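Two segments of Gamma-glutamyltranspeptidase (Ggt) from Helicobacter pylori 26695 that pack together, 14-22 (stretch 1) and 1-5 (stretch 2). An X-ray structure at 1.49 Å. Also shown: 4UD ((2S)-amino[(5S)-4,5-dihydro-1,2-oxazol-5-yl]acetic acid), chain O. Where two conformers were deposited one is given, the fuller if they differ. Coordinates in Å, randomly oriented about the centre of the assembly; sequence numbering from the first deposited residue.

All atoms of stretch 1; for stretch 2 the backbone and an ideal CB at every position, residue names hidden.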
# COMPACT_ATOMS: atom_id res chain seq x y z
N VAL B 14 -8.09 -6.04 10.55
CA VAL B 14 -6.78 -6.15 9.95
C VAL B 14 -6.82 -5.39 8.63
O VAL B 14 -7.68 -5.66 7.78
CB VAL B 14 -6.40 -7.63 9.69
CG1 VAL B 14 -5.01 -7.74 9.10
CG2 VAL B 14 -6.50 -8.45 10.98
N SER B 15 -5.90 -4.45 8.47
CA SER B 15 -5.81 -3.62 7.28
C SER B 15 -4.42 -3.85 6.70
O SER B 15 -3.42 -3.55 7.36
CB SER B 15 -6.03 -2.17 7.68
OG SER B 15 -6.25 -1.36 6.55
N VAL B 16 -4.36 -4.44 5.50
CA VAL B 16 -3.09 -4.87 4.91
C VAL B 16 -2.88 -4.20 3.56
O VAL B 16 -3.72 -4.33 2.66
CB VAL B 16 -3.05 -6.39 4.68
CG1 VAL B 16 -1.68 -6.79 4.08
CG2 VAL B 16 -3.35 -7.16 5.98
N THR B 17 -1.78 -3.46 3.42
CA THR B 17 -1.33 -3.00 2.11
C THR B 17 -0.01 -3.68 1.82
O THR B 17 0.95 -3.65 2.64
CB THR B 17 -1.15 -1.47 2.02
OG1 THR B 17 -2.22 -0.79 2.70
CG2 THR B 17 -1.11 -1.02 0.55
N TYR B 18 0.07 -4.34 0.67
CA TYR B 18 1.32 -5.00 0.30
C TYR B 18 1.52 -4.98 -1.21
O TYR B 18 0.62 -4.59 -1.97
CB TYR B 18 1.41 -6.40 0.95
CG TYR B 18 0.76 -7.58 0.24
CD1 TYR B 18 -0.42 -7.44 -0.50
CD2 TYR B 18 1.30 -8.85 0.35
CE1 TYR B 18 -1.00 -8.53 -1.15
CE2 TYR B 18 0.73 -9.95 -0.30
CZ TYR B 18 -0.42 -9.78 -1.05
OH TYR B 18 -0.99 -10.85 -1.70
N THR B 19 2.73 -5.34 -1.64
CA THR B 19 3.17 -4.89 -2.95
C THR B 19 4.49 -5.48 -3.41
O THR B 19 5.30 -5.91 -2.60
CB THR B 19 3.32 -3.33 -2.93
OG1 THR B 19 3.43 -2.82 -4.27
CG2 THR B 19 4.53 -2.91 -2.09
N ILE B 20 4.68 -5.45 -4.73
CA ILE B 20 5.99 -5.62 -5.35
C ILE B 20 6.47 -4.30 -6.01
O ILE B 20 7.43 -4.29 -6.76
CB ILE B 20 6.01 -6.83 -6.32
CG1 ILE B 20 4.80 -6.85 -7.27
CG2 ILE B 20 6.13 -8.13 -5.52
CD1 ILE B 20 4.88 -7.98 -8.31
N ASN B 21 5.78 -3.21 -5.65
CA ASN B 21 5.98 -1.84 -6.10
C ASN B 21 5.28 -1.55 -7.44
O ASN B 21 4.07 -1.36 -7.45
CB ASN B 21 7.44 -1.37 -6.06
CG ASN B 21 7.57 0.13 -6.27
OD1 ASN B 21 6.60 0.86 -6.09
ND2 ASN B 21 8.76 0.58 -6.66
N ALA B 22 6.02 -1.52 -8.55
CA ALA B 22 5.38 -1.31 -9.85
C ALA B 22 4.46 -2.48 -10.19
O ALA B 22 4.47 -3.51 -9.54
CB ALA B 22 6.42 -1.10 -10.94
N UNK B 1 0.77 -2.18 -6.20
CA UNK B 1 0.24 -2.37 -4.82
C UNK B 1 -1.20 -2.84 -4.79
O UNK B 1 -1.95 -2.69 -5.74
CB UNK B 1 0.34 -1.06 -4.03
N UNK B 2 -1.59 -3.38 -3.64
CA UNK B 2 -2.98 -3.73 -3.44
C UNK B 2 -3.28 -3.68 -1.94
O UNK B 2 -2.41 -3.94 -1.12
CB UNK B 2 -3.29 -5.11 -4.02
N UNK B 3 -4.50 -3.26 -1.60
CA UNK B 3 -4.93 -3.16 -0.22
C UNK B 3 -6.10 -4.10 0.05
O UNK B 3 -7.02 -4.20 -0.77
CB UNK B 3 -5.31 -1.72 0.12
N UNK B 4 -6.10 -4.77 1.20
CA UNK B 4 -7.28 -5.49 1.64
C UNK B 4 -7.60 -5.26 3.12
O UNK B 4 -6.73 -4.95 3.91
CB UNK B 4 -7.09 -6.99 1.38
N UNK B 5 -8.88 -5.39 3.45
CA UNK B 5 -9.44 -5.00 4.72
C UNK B 5 -10.31 -6.14 5.24
O UNK B 5 -11.13 -6.69 4.49
CB UNK B 5 -10.24 -3.70 4.59
C3 4UD O . 1.71 0.65 -4.27
C4 4UD O . 3.53 1.15 -3.09
C5 4UD O . 3.19 0.61 -4.47
C6 4UD O . 4.85 1.91 -2.98
C8 4UD O . 5.03 2.26 -1.52
O9 4UD O . 5.48 1.46 -0.74
O10 4UD O . 4.68 3.49 -1.06
N7 4UD O . 5.98 1.07 -3.39
O2 4UD O . 2.48 2.05 -2.75
N1 4UD O . 1.42 1.47 -3.31

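The two backbones run antiparallel, their N-to-C directions 166° apart, and alternate positions of the short strand send their side chains to opposite faces of the sheet.

Position 1 opens the stretch beside Thr19, its CB pointing sideways, with Thr19 OG1 3.6 Å from the ideal CB. The ligand carbon 4UD C3 lies just beyond that CB, too near for an unbonded side chain of any size. A short nucleophile, serine, threonine or cysteine, fits the demand. The residue is Thr1, and its OG1 is covalently bonded to 4UD C3 at 1.3 Å. The methyl a serine would lack packs back on the strand, Thr1 CG2 lying 3.2 Å from Thr19 CB and 3.9 Å from Thr17 CG2. Chi1 of -4° lies between the wells in the conformer given. Asn21 OD1 takes a hydrogen bond from 4UD N7 (2.8 Å), so stretch 1 grips the same ligand. A water accepts from Thr1 N at 3.0 Å and from Ile20 N at 3.2 Å.

Position 2 pairs with Tyr18, and its backbone is already committed: its N donates to Tyr18 O (3.0 Å) and its O accepts from Tyr18 N (3.1 Å). The CB joins Tyr18 on one face, where the ring edge offers carbon to pack on. Valine, isoleucine or threonine would suit the extended backbone. Thr2 is deposited, and its CG2 sits 3.5 Å from Tyr18 CE1, near the ring plane.

Position 3 turns to the other face, with Thr17 OG1 4.1 Å from the ideal CB and Ser15 OG farther along. Two hydroxyls in a row invite a polar side chain of some reach: asparagine, glutamine or histidine. His3 takes the place with chi1 t. Its ND1 hydrogen-bonds Thr17 OG1 at 2.7 Å, where either atom could donate, and its CE1 approaches Ser15 OG to 2.9 Å, both hydroxyls lying at the ring edge.

Position 4 returns to the face of Val16 and Tyr18. Its N donates to Val16 O (2.8 Å) and its O accepts from Val16 N (2.9 Å). Valine and an aromatic ring together favour a large apolar or aromatic side chain, such as leucine, phenylalanine or tyrosine. Tyr4, with chi1 p, lays its ring face over Val16, whose CB is 3.7 Å from the ring centroid, and turns its edge toward the face of the Tyr18 ring, planes at 86°.

Position 5 lies across from Ser15, whose OG is 5.0 Å from the ideal CB, so small polar residues are reasonable. Ser5 accepts a hydrogen bond at OG from His3 NE2 (2.9 Å).

Stretch 2 (1-5) TTHYS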
# COMPACT_ATOMS: atom_id res chain seq x y z
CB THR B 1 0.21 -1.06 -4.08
OG1 THR B 1 0.80 -0.06 -4.91
CG2 THR B 1 0.91 -1.17 -2.73
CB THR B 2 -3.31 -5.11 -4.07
OG1 THR B 2 -4.73 -5.26 -4.23
CG2 THR B 2 -2.76 -6.27 -3.24
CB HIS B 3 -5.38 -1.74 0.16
CG HIS B 3 -5.78 -1.64 1.59
ND1 HIS B 3 -4.84 -1.56 2.59
CD2 HIS B 3 -6.98 -1.76 2.20
CE1 HIS B 3 -5.46 -1.61 3.76
NE2 HIS B 3 -6.75 -1.72 3.55
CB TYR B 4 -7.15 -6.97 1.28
CG TYR B 4 -6.00 -7.76 1.87
CD1 TYR B 4 -4.78 -7.89 1.20
CD2 TYR B 4 -6.16 -8.45 3.07
CE1 TYR B 4 -3.74 -8.66 1.73
CE2 TYR B 4 -5.13 -9.22 3.61
CZ TYR B 4 -3.93 -9.34 2.94
OH TYR B 4 -2.94 -10.12 3.49
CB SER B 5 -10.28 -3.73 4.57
OG SER B 5 -9.48 -2.60 4.22
O HOH W 1 2.90 -4.18 -7.07
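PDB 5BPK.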